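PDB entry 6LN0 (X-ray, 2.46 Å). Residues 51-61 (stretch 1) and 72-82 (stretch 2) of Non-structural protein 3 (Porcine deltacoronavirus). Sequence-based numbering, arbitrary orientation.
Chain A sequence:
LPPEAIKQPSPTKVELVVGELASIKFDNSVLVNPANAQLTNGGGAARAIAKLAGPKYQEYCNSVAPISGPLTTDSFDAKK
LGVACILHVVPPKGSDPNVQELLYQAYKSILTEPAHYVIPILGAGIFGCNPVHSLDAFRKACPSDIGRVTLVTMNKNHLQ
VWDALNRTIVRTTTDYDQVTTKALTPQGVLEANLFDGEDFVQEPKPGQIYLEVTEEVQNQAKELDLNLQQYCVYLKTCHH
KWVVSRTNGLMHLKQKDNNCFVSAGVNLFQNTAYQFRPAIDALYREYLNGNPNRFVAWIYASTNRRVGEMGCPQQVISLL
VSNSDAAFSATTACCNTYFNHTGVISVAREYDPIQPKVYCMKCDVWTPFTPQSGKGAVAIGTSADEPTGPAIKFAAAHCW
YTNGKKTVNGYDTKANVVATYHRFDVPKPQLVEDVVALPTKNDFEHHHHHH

Stretch 1 51-61: KLAGPKYQEYC
Stretch 2 (72-82) TTDSFDAKKLG

How do the two backbones lie against each other? Stretch 1 ends one helix at Ala 53, breaks at Gly 54 and starts another that runs from Pro 55 through Cys 61. Stretch 2 enters as a strand at Thr 72 and Thr 73, turns through Ser 75 and Phe 76, and winds into a 3-10 segment from Asp 77 to Leu 81. Helix 55-61 and strand 72-74 run roughly antiparallel, at 147° between their N-to-C directions, with a closest axial approach of 10.1 Å. The backbones come nearest at the break, where Ala 53 CA and Asp 77 CA are 4.4 Å apart. Together the two sides bury 493 Å².

What does Phe 76, which covers the most surface, rest on? Its backbone takes the unusual phi/psi of 47/-121°, its CA-to-CB bond points toward stretch 1, and its ring, with chi1 m (-66°) and chi2 79°, lies against the helix beginning at Pro 55. Tyr 57 CA sits 3.8 Å from the centroid of the Phe 76 ring, only 3° off the ring normal, a CH-pi contact that sets the helix backbone over the aromatic face. Tyr 57 (chi1 t, chi2 84°) turns its own ring edge toward that face in an offset edge-to-face pair, with centroids 6.0 Å apart and planes at 73°. Tyr 57 CB reaches Phe 76 CD1 at 3.8 Å, and Tyr 60 (chi1 t, chi2 64°), whose CA-to-CB bond points toward stretch 2, brings its CB within 4.2 Å of Phe 76 CZ. Phe 76 N donates to Asp 74 OD1 at 2.8 Å, a bond that spans the turn.

How does Ala 53 fasten the helix end to the turn? Asp 77 N donates to Ala 53 O at 2.7 Å with an N-H...acceptor angle of 153°, the one hydrogen bond between the stretches. Ala 53 CB packs 3.8 Å from Ser 75 O and 4.4 Å from Phe 76 CB. Next to it, Gly 54 has phi/psi of 111/-180°, at which a CB would jam against the preceding carbonyl and fall 2.1 Å from Asp 77 OD2. The actual Gly 54 CA stands 3.5 Å from OD2 of Asp 77 (chi1 m, -90°; chi2 -72°).

Where does Leu 52 extend the contact? Its CA-to-CB bond points sideways, but with chi1 at -118°, between wells, and chi2 t, the side chain's end comes nearer: Leu 52 CD2 meets Leu 81 CD1 at 3.7 Å, an apolar contact at the far end of the 3-10 segment. Leu 81 has chi1 m and chi2 134°. Leu 52 O lies 3.3 Å from Ala 78 N, but the angle is too poor for a hydrogen bond; Ala 78 N instead bonds weakly to Ser 75 O at 2.9 Å.

What closes the strand side? The CA-to-CB bond of Thr 73 (chi1 m, -82°) points toward stretch 1. Thr 73 CG2 makes a van der Waals contact with Tyr 57 CE1 at 3.9 Å, and Thr 73 OG1 lies 3.8 Å from Tyr 60 CE2, a ring carbon; both approaches are at ring edges.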

# COMPACT_ATOMS: atom_id res chain seq x y z
N LYS A 51 50.63 8.09 -13.85
CA LYS A 51 51.73 7.47 -13.13
C LYS A 51 51.42 6.03 -12.74
O LYS A 51 51.88 5.55 -11.69
CB LYS A 51 52.15 8.32 -11.93
CG LYS A 51 51.15 8.47 -10.81
CD LYS A 51 51.85 8.72 -9.48
CE LYS A 51 52.60 7.47 -9.03
NZ LYS A 51 51.82 6.22 -9.26
N LEU A 52 50.64 5.36 -13.56
CA LEU A 52 50.30 3.96 -13.36
C LEU A 52 50.50 3.24 -14.68
O LEU A 52 50.84 2.05 -14.72
CB LEU A 52 48.85 3.83 -12.88
CG LEU A 52 48.58 3.22 -11.50
CD1 LEU A 52 47.11 2.87 -11.36
CD2 LEU A 52 49.43 1.99 -11.28
N ALA A 53 50.28 3.98 -15.76
CA ALA A 53 50.45 3.47 -17.10
C ALA A 53 51.87 3.62 -17.59
O ALA A 53 52.29 2.87 -18.49
CB ALA A 53 49.49 4.21 -18.05
N GLY A 54 52.62 4.57 -17.03
CA GLY A 54 54.03 4.69 -17.30
C GLY A 54 54.35 5.92 -18.11
O GLY A 54 53.47 6.71 -18.48
N PRO A 55 55.64 6.11 -18.40
CA PRO A 55 56.07 7.31 -19.13
C PRO A 55 55.84 7.20 -20.62
O PRO A 55 55.53 8.20 -21.28
CB PRO A 55 57.56 7.41 -18.79
CG PRO A 55 57.96 6.04 -18.38
CD PRO A 55 56.76 5.37 -17.80
N LYS A 56 55.99 6.00 -21.19
CA LYS A 56 55.65 5.83 -22.60
C LYS A 56 54.17 6.12 -22.84
O LYS A 56 53.79 6.64 -23.89
CB LYS A 56 56.03 4.42 -23.08
CG LYS A 56 57.55 4.14 -23.13
CD LYS A 56 58.18 4.61 -24.46
CE LYS A 56 59.71 4.47 -24.48
NZ LYS A 56 60.40 5.78 -24.71
N TYR A 57 53.32 5.83 -21.85
CA TYR A 57 51.93 6.26 -21.94
C TYR A 57 51.84 7.77 -22.11
O TYR A 57 51.17 8.27 -23.03
CB TYR A 57 51.15 5.78 -20.72
CG TYR A 57 49.85 6.50 -20.48
CD1 TYR A 57 48.68 6.12 -21.14
CD2 TYR A 57 49.77 7.57 -19.59
CE1 TYR A 57 47.50 6.79 -20.94
CE2 TYR A 57 48.58 8.24 -19.38
CZ TYR A 57 47.46 7.84 -20.05
OH TYR A 57 46.29 8.52 -19.83
N GLN A 58 52.56 8.53 -21.26
CA GLN A 58 52.47 9.98 -21.34
C GLN A 58 53.03 10.54 -22.65
O GLN A 58 52.52 11.56 -23.15
CB GLN A 58 53.19 10.62 -20.15
CG GLN A 58 53.02 12.14 -20.09
CD GLN A 58 51.56 12.54 -20.15
OE1 GLN A 58 50.76 12.16 -19.28
NE2 GLN A 58 51.20 13.31 -21.18
N GLU A 59 54.06 9.90 -23.21
CA GLU A 59 54.62 10.38 -24.48
C GLU A 59 53.63 10.19 -25.62
O GLU A 59 53.49 11.06 -26.49
CB GLU A 59 55.94 9.68 -24.81
CG GLU A 59 56.82 9.39 -23.61
CD GLU A 59 58.19 8.78 -23.95
OE1 GLU A 59 59.15 9.02 -23.17
OE2 GLU A 59 58.29 8.05 -24.96
N TYR A 60 52.95 9.04 -25.66
CA TYR A 60 51.98 8.82 -26.72
C TYR A 60 50.83 9.83 -26.61
O TYR A 60 50.36 10.34 -27.63
CB TYR A 60 51.46 7.38 -26.69
CG TYR A 60 50.34 7.18 -27.68
CD1 TYR A 60 50.57 7.31 -29.05
CD2 TYR A 60 49.05 6.93 -27.25
CE1 TYR A 60 49.55 7.17 -29.96
CE2 TYR A 60 48.00 6.78 -28.16
CZ TYR A 60 48.25 6.90 -29.50
OH TYR A 60 47.20 6.76 -30.39
N CYS A 61 50.43 10.19 -25.39
CA CYS A 61 49.40 11.22 -25.24
C CYS A 61 49.85 12.55 -25.83
O CYS A 61 49.04 13.27 -26.45
CB CYS A 61 49.01 11.40 -23.77
SG CYS A 61 48.16 9.98 -23.05
N THR A 72 40.59 6.24 -27.22
CA THR A 72 40.95 5.00 -26.56
C THR A 72 42.44 4.76 -26.69
O THR A 72 43.04 5.02 -27.74
CB THR A 72 40.21 3.78 -27.09
OG1 THR A 72 38.81 4.02 -27.03
CG2 THR A 72 40.52 2.57 -26.22
N THR A 73 43.03 4.24 -25.64
CA THR A 73 44.45 4.04 -25.54
C THR A 73 44.71 2.70 -24.88
O THR A 73 43.91 2.23 -24.07
CB THR A 73 45.04 5.21 -24.73
OG1 THR A 73 45.21 6.33 -25.60
CG2 THR A 73 46.32 4.88 -24.16
N ASP A 74 45.82 2.06 -25.27
CA ASP A 74 46.29 0.89 -24.57
C ASP A 74 46.61 1.27 -23.12
O ASP A 74 46.76 2.43 -22.78
CB ASP A 74 47.52 0.33 -25.28
CG ASP A 74 47.91 -1.05 -24.82
OD1 ASP A 74 48.40 -1.18 -23.68
OD2 ASP A 74 47.75 -2.02 -25.59
N SER A 75 46.71 0.27 -22.25
CA SER A 75 46.98 0.55 -20.84
C SER A 75 48.46 0.51 -20.47
O SER A 75 48.78 0.72 -19.29
CB SER A 75 46.22 -0.42 -19.97
OG SER A 75 46.48 -1.72 -20.43
N PHE A 76 49.35 0.21 -21.41
CA PHE A 76 50.79 0.23 -21.17
C PHE A 76 51.18 -0.49 -19.88
O PHE A 76 50.89 -1.68 -19.73
CB PHE A 76 51.30 1.67 -21.16
CG PHE A 76 51.18 2.35 -22.49
CD1 PHE A 76 49.98 2.86 -22.93
CD2 PHE A 76 52.29 2.47 -23.32
CE1 PHE A 76 49.87 3.48 -24.15
CE2 PHE A 76 52.20 3.11 -24.55
CZ PHE A 76 50.97 3.60 -24.97
N ASP A 77 51.82 0.23 -18.95
CA ASP A 77 52.31 -0.43 -17.73
C ASP A 77 51.17 -0.98 -16.89
O ASP A 77 51.32 -2.03 -16.26
CB ASP A 77 53.15 0.54 -16.91
CG ASP A 77 54.64 0.49 -17.27
OD1 ASP A 77 55.28 -0.53 -16.93
OD2 ASP A 77 55.16 1.45 -17.90
N ALA A 78 50.01 -0.31 -16.88
CA ALA A 78 48.89 -0.74 -16.05
C ALA A 78 48.27 -2.05 -16.51
O ALA A 78 47.42 -2.59 -15.80
CB ALA A 78 47.81 0.33 -16.01
N LYS A 79 48.68 -2.58 -17.67
CA LYS A 79 48.17 -3.88 -18.10
C LYS A 79 48.45 -4.96 -17.05
O LYS A 79 47.62 -5.85 -16.85
CB LYS A 79 48.78 -4.25 -19.46
CG LYS A 79 48.14 -5.48 -20.14
CD LYS A 79 48.15 -5.35 -21.66
CE LYS A 79 46.81 -4.81 -22.19
NZ LYS A 79 47.05 -3.96 -23.40
N LYS A 80 49.60 -4.87 -16.35
CA LYS A 80 49.92 -5.82 -15.28
C LYS A 80 48.79 -5.94 -14.27
O LYS A 80 48.60 -7.00 -13.67
CB LYS A 80 51.20 -5.43 -14.51
CG LYS A 80 52.34 -4.73 -15.27
CD LYS A 80 53.30 -4.02 -14.29
CE LYS A 80 54.23 -3.02 -14.99
NZ LYS A 80 55.18 -2.30 -14.06
N LEU A 81 48.04 -4.86 -14.07
CA LEU A 81 47.04 -4.81 -13.02
C LEU A 81 45.68 -5.33 -13.45
O LEU A 81 44.83 -5.57 -12.58
CB LEU A 81 46.91 -3.37 -12.51
CG LEU A 81 48.17 -2.93 -11.75
CD1 LEU A 81 48.63 -1.54 -12.17
CD2 LEU A 81 47.97 -3.01 -10.23
N GLY A 82 45.46 -5.56 -14.75
CA GLY A 82 44.17 -5.98 -15.27
C GLY A 82 43.43 -4.94 -16.09
O GLY A 82 42.25 -5.14 -16.39